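Local coordinates for protein yciO (Escherichia coli, PDB 1K7J) that is of unproven function but may bind double-stranded RNA, at residues T98-G103 with V184-D189; S155-I160 with G174-Q179. All coordinates share one frame; numbering follows the deposited sequence.

Contact 1 of 2, residues T98-G103 with V184-D189; sequences TFILKG and VIDLTD
Ile-100 lies against Val-184 and Asp-186 where strands 97-102 and 183-186 run parallel as neighbours in the large mixed sheet of the YrdC-like fold. Three backbone hydrogen bonds alternate in direction, as in parallel sheets: Ile-185 N gives to Thr-98 O (2.9 Å), Ile-100 N to Ile-185 O (2.8 Å) and Leu-187 N to Ile-100 O. The last reaches one residue past the strand, into the turn.

On the face shared by Thr-98, Ile-100, Val-184 and Asp-186, the Ile-100 side chain can be followed outward. CB sits 3.7 Å from Asp-186 CA. CG2 faces the carboxylate of Asp-186, whereas CG1, anti to the carbonyl carbon (chi1 -53°), turns back to Val-184 CG1 at 3.8 Å, and CD1 keeps to that same methyl. The other face carries Phe-99 and Ile-185, side by side and pointing the same way; Leu-187 CD1 closes on Phe-99 CD1 at 3.7 Å, and Met-89 of helix 83-90 covers both Phe-99 and Leu-187.

At the end of the strand Asp-186 begins an Asx turn, its OD1 accepting from Thr-188 N nearly along the C-O axis. Arg-116 forms a salt bridge with Asp-186 OD2 and also bonds Thr-188 OG1. That hydroxyl gives Asp-186 OD1 its second bond, with Thr-188 OG1 on the syn side of Asp-186 OD1 at 2.6 Å.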
loop_
_atom_site.group_PDB
_atom_site.type_symbol
_atom_site.label_atom_id
_atom_site.label_comp_id
_atom_site.label_asym_id
_atom_site.label_seq_id
_atom_site.Cartn_x
_atom_site.Cartn_y
_atom_site.Cartn_z
ATOM N N THR A 98 4.577 7.155 -2.802
ATOM C CA THR A 98 3.151 6.969 -3.026
ATOM C C THR A 98 2.821 8.179 -3.895
ATOM O O THR A 98 3.120 9.317 -3.525
ATOM C CB THR A 98 2.326 7.043 -1.738
ATOM O OG1 THR A 98 2.665 5.940 -0.895
ATOM C CG2 THR A 98 0.834 6.982 -2.065
ATOM N N PHE A 99 2.229 7.937 -5.056
ATOM C CA PHE A 99 1.897 9.024 -5.966
ATOM C C PHE A 99 0.394 9.224 -6.030
ATOM O O PHE A 99 -0.344 8.288 -6.326
ATOM C CB PHE A 99 2.438 8.711 -7.363
ATOM C CG PHE A 99 3.928 8.504 -7.405
ATOM C CD1 PHE A 99 4.796 9.574 -7.216
ATOM C CD2 PHE A 99 4.464 7.234 -7.628
ATOM C CE1 PHE A 99 6.179 9.388 -7.248
ATOM C CE2 PHE A 99 5.846 7.038 -7.664
ATOM C CZ PHE A 99 6.704 8.122 -7.472
ATOM N N ILE A 100 -0.064 10.437 -5.746
ATOM C CA ILE A 100 -1.494 10.710 -5.795
ATOM C C ILE A 100 -1.883 11.077 -7.220
ATOM O O ILE A 100 -1.352 12.028 -7.797
ATOM C CB ILE A 100 -1.893 11.860 -4.847
ATOM C CG1 ILE A 100 -1.386 11.568 -3.432
ATOM C CG2 ILE A 100 -3.409 12.032 -4.853
ATOM C CD1 ILE A 100 -1.758 10.203 -2.905
ATOM N N LEU A 101 -2.810 10.305 -7.779
ATOM C CA LEU A 101 -3.289 10.507 -9.140
ATOM C C LEU A 101 -4.790 10.252 -9.200
ATOM O O LEU A 101 -5.383 9.741 -8.251
ATOM C CB LEU A 101 -2.583 9.531 -10.088
ATOM C CG LEU A 101 -1.077 9.730 -10.272
ATOM C CD1 LEU A 101 -0.425 8.418 -10.665
ATOM C CD2 LEU A 101 -0.828 10.807 -11.320
ATOM N N LYS A 102 -5.409 10.620 -10.313
ATOM C CA LYS A 102 -6.832 10.371 -10.471
ATOM C C LYS A 102 -6.990 8.904 -10.855
ATOM O O LYS A 102 -6.267 8.402 -11.718
ATOM C CB LYS A 102 -7.416 11.264 -11.567
ATOM C CG LYS A 102 -7.409 12.742 -11.213
ATOM C CD LYS A 102 -8.131 13.571 -12.264
ATOM C CE LYS A 102 -9.593 13.170 -12.383
ATOM N NZ LYS A 102 -10.317 14.000 -13.394
ATOM N N GLY A 103 -7.931 8.220 -10.210
ATOM C CA GLY A 103 -8.154 6.815 -10.504
ATOM C C GLY A 103 -9.011 6.597 -11.735
ATOM O O GLY A 103 -9.890 7.402 -12.042
ATOM N N VAL A 184 5.077 11.013 -0.079
ATOM C CA VAL A 184 3.853 11.121 -0.858
ATOM C C VAL A 184 3.909 12.358 -1.740
ATOM O O VAL A 184 4.084 13.474 -1.251
ATOM C CB VAL A 184 2.617 11.200 0.066
ATOM C CG1 VAL A 184 1.344 11.276 -0.764
ATOM C CG2 VAL A 184 2.579 9.984 0.982
ATOM N N ILE A 185 3.773 12.144 -3.045
ATOM C CA ILE A 185 3.806 13.228 -4.016
ATOM C C ILE A 185 2.485 13.271 -4.771
ATOM O O ILE A 185 2.054 12.260 -5.321
ATOM C CB ILE A 185 4.917 13.017 -5.071
ATOM C CG1 ILE A 185 6.275 12.810 -4.395
ATOM C CG2 ILE A 185 4.964 14.220 -6.016
ATOM C CD1 ILE A 185 6.777 14.008 -3.622
ATOM N N ASP A 186 1.838 14.430 -4.785
ATOM C CA ASP A 186 0.591 14.580 -5.528
ATOM C C ASP A 186 1.046 15.030 -6.913
ATOM O O ASP A 186 1.704 16.063 -7.045
ATOM C CB ASP A 186 -0.294 15.652 -4.893
ATOM C CG ASP A 186 -1.639 15.787 -5.594
ATOM O OD1 ASP A 186 -1.672 15.733 -6.842
ATOM O OD2 ASP A 186 -2.663 15.960 -4.898
ATOM N N LEU A 187 0.712 14.253 -7.937
ATOM C CA LEU A 187 1.125 14.569 -9.300
ATOM C C LEU A 187 0.023 15.153 -10.175
ATOM O O LEU A 187 0.234 15.376 -11.368
ATOM C CB LEU A 187 1.695 13.316 -9.975
ATOM C CG LEU A 187 2.980 12.729 -9.386
ATOM C CD1 LEU A 187 3.339 11.435 -10.111
ATOM C CD2 LEU A 187 4.112 13.744 -9.510
ATOM N N THR A 188 -1.144 15.408 -9.598
ATOM C CA THR A 188 -2.243 15.958 -10.384
ATOM C C THR A 188 -1.963 17.407 -10.787
ATOM O O THR A 188 -1.131 18.084 -10.179
ATOM C CB THR A 188 -3.583 15.879 -9.617
ATOM O OG1 THR A 188 -3.508 16.659 -8.420
ATOM C CG2 THR A 188 -3.904 14.426 -9.258
ATOM N N ASP A 189 -2.657 17.862 -11.828
ATOM C CA ASP A 189 -2.497 19.220 -12.349
ATOM C C ASP A 189 -1.061 19.495 -12.792
ATOM O O ASP A 189 -0.644 20.652 -12.886
ATOM C CB ASP A 189 -2.925 20.247 -11.296
ATOM C CG ASP A 189 -4.390 20.125 -10.927
ATOM O OD1 ASP A 189 -5.234 20.123 -11.848
ATOM O OD2 ASP A 189 -4.700 20.035 -9.720
#

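Contact 2 of 2, residues S155-I160 with G174-Q179; sequences SDPEEI and GGYLGQ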
loop_
_atom_site.group_PDB
_atom_site.type_symbol
_atom_site.label_atom_id
_atom_site.label_comp_id
_atom_site.label_asym_id
_atom_site.label_seq_id
_atom_site.Cartn_x
_atom_site.Cartn_y
_atom_site.Cartn_z
ATOM N N SER A 155 6.760 -1.026 12.606
ATOM C CA SER A 155 7.854 -1.749 11.974
ATOM C C SER A 155 8.227 -3.066 12.640
ATOM O O SER A 155 9.001 -3.840 12.081
ATOM C CB SER A 155 9.090 -0.850 11.936
ATOM O OG SER A 155 9.493 -0.503 13.254
ATOM N N ASP A 156 7.686 -3.303 13.832
ATOM C CA ASP A 156 7.962 -4.514 14.604
ATOM C C ASP A 156 6.780 -5.477 14.466
ATOM O O ASP A 156 5.701 -5.222 15.001
ATOM C CB ASP A 156 8.152 -4.132 16.076
ATOM C CG ASP A 156 8.540 -5.307 16.949
ATOM O OD1 ASP A 156 8.103 -6.441 16.669
ATOM O OD2 ASP A 156 9.274 -5.084 17.935
ATOM N N PRO A 157 6.973 -6.604 13.758
ATOM C CA PRO A 157 5.900 -7.582 13.564
ATOM C C PRO A 157 5.310 -8.174 14.845
ATOM O O PRO A 157 4.134 -8.534 14.880
ATOM C CB PRO A 157 6.548 -8.636 12.662
ATOM C CG PRO A 157 7.988 -8.567 13.040
ATOM C CD PRO A 157 8.234 -7.082 13.162
ATOM N N GLU A 158 6.119 -8.280 15.891
ATOM C CA GLU A 158 5.621 -8.817 17.152
ATOM C C GLU A 158 4.738 -7.780 17.843
ATOM O O GLU A 158 3.736 -8.125 18.469
ATOM C CB GLU A 158 6.785 -9.224 18.058
ATOM C CG GLU A 158 7.436 -10.544 17.665
ATOM C CD GLU A 158 6.447 -11.700 17.633
ATOM O OE1 GLU A 158 5.558 -11.753 18.512
ATOM O OE2 GLU A 158 6.560 -12.564 16.736
ATOM N N GLU A 159 5.114 -6.509 17.725
ATOM C CA GLU A 159 4.335 -5.424 18.312
ATOM C C GLU A 159 3.007 -5.362 17.561
ATOM O O GLU A 159 1.950 -5.150 18.154
ATOM C CB GLU A 159 5.092 -4.097 18.174
ATOM C CG GLU A 159 4.396 -2.868 18.766
ATOM C CD GLU A 159 3.269 -2.332 17.896
ATOM O OE1 GLU A 159 3.478 -2.174 16.672
ATOM O OE2 GLU A 159 2.177 -2.053 18.439
ATOM N N ILE A 160 3.069 -5.564 16.247
ATOM C CA ILE A 160 1.876 -5.540 15.413
ATOM C C ILE A 160 0.921 -6.661 15.823
ATOM O O ILE A 160 -0.293 -6.462 15.897
ATOM C CB ILE A 160 2.252 -5.685 13.919
ATOM C CG1 ILE A 160 3.007 -4.428 13.466
ATOM C CG2 ILE A 160 1.002 -5.908 13.079
ATOM C CD1 ILE A 160 3.534 -4.493 12.048
ATOM N N GLY A 174 7.736 -10.142 8.135
ATOM C CA GLY A 174 8.741 -10.027 7.096
ATOM C C GLY A 174 9.969 -9.309 7.615
ATOM O O GLY A 174 10.676 -8.642 6.862
ATOM N N GLY A 175 10.214 -9.444 8.914
ATOM C CA GLY A 175 11.365 -8.803 9.520
ATOM C C GLY A 175 11.050 -7.483 10.196
ATOM O O GLY A 175 9.901 -7.041 10.237
ATOM N N TYR A 176 12.088 -6.857 10.736
ATOM C CA TYR A 176 11.957 -5.576 11.413
ATOM C C TYR A 176 12.329 -4.506 10.404
ATOM O O TYR A 176 13.468 -4.426 9.949
ATOM C CB TYR A 176 12.868 -5.549 12.642
ATOM C CG TYR A 176 12.394 -6.513 13.706
ATOM C CD1 TYR A 176 12.466 -7.892 13.507
ATOM C CD2 TYR A 176 11.803 -6.048 14.879
ATOM C CE1 TYR A 176 11.952 -8.786 14.451
ATOM C CE2 TYR A 176 11.287 -6.932 15.829
ATOM C CZ TYR A 176 11.363 -8.296 15.605
ATOM O OH TYR A 176 10.830 -9.168 16.530
ATOM N N LEU A 177 11.345 -3.691 10.046
ATOM C CA LEU A 177 11.529 -2.665 9.035
ATOM C C LEU A 177 11.823 -1.281 9.584
ATOM O O LEU A 177 11.995 -1.092 10.787
ATOM C CB LEU A 177 10.270 -2.601 8.163
ATOM C CG LEU A 177 9.670 -3.958 7.783
ATOM C CD1 LEU A 177 8.405 -3.760 6.958
ATOM C CD2 LEU A 177 10.696 -4.769 7.011
ATOM N N GLY A 178 11.896 -0.317 8.675
ATOM C CA GLY A 178 12.120 1.055 9.078
ATOM C C GLY A 178 10.770 1.623 9.468
ATOM O O GLY A 178 9.730 1.049 9.126
ATOM N N GLN A 179 10.769 2.739 10.188
ATOM C CA GLN A 179 9.514 3.358 10.604
ATOM C C GLN A 179 9.188 4.622 9.817
ATOM O O GLN A 179 8.220 5.316 10.122
ATOM C CB GLN A 179 9.542 3.672 12.102
ATOM C CG GLN A 179 10.882 4.148 12.613
ATOM C CD GLN A 179 11.545 3.129 13.530
ATOM O OE1 GLN A 179 11.747 1.967 13.158
ATOM N NE2 GLN A 179 11.884 3.561 14.737
HETATM O O HOH W 1 9.986 -7.975 18.765
#
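Ser-155 and Leu-177 supply the backbone link between the segment leading into helix 157-164 and the loop that follows strand 170-173. Leu-177 N donates to Ser-155 O at 3.1 Å, and Tyr-176 CA adds a longer C-H...O contact to the same oxygen. At the Ser-155 side chain, OG approaches Gln-179 OE1 at 3.3 Å, at most a weak bond.

Packing centres on the Tyr-176 ring. Pro-157 CD stands over the middle of one face, 4.0 Å from the centroid and only 6° off the ring normal, a well-centred CH-pi contact. The Asp-156 carboxylate runs beside the ring, the two planes 63° apart, with Asp-156 OD1 in van der Waals approach to Tyr-176 CE2 at 3.3 Å. Pro-157 CD also rests 3.4 Å from Gly-175 O, and Glu-158 CG adds a looser touch at the Tyr-176 hydroxyl. Tyr-38 of strand 37-43 places the contact against the sheet: it packs on Pro-157, and its OH hydrogen-bonds Gly-175 O.

Polar bonds gather at Asp-156. Water 1, at the edge of the Tyr-176 ring and in its plane, joins the two side chains: it donates to Asp-156 OD2 and is hydrogen-bonded to Tyr-176 OH at 2.7 Å.

Chi1 of -176° sets Asp-156 CG anti to the backbone N and carries the carboxylate group away from it. OD1 accepts from two amides of the first helical turn. Glu-158 N is the closer, at 2.8 Å from Asp-156 OD1, whereas Glu-159 N comes from above the carboxylate plane. A proline follows directly, and the arrangement is that of an aspartate N-cap, here opening helix 157-164 with a loop tyrosine packed alongside the cap.

In the fold
The two contacts lie on opposite sides of the chain's centre, their own centres about 27 Å apart, and do not touch. Contact 1 is mostly buried and joins two neighbouring strands of the sheet, so regular backbone bonding and aliphatic and aromatic packing dominate, with an aspartate and its arginine partner where the second strand ends. Contact 2 is at the surface and joins a helix start to a loop, with one direct backbone bond, a water bridge and a single CH-pi contact. They share no strand or helix, yet 174-179 lies in the loop leading to strand 183-186. In both, an aspartate carboxylate oxygen receives two donors, starting an Asx turn at a strand end in one and capping a helix in the other.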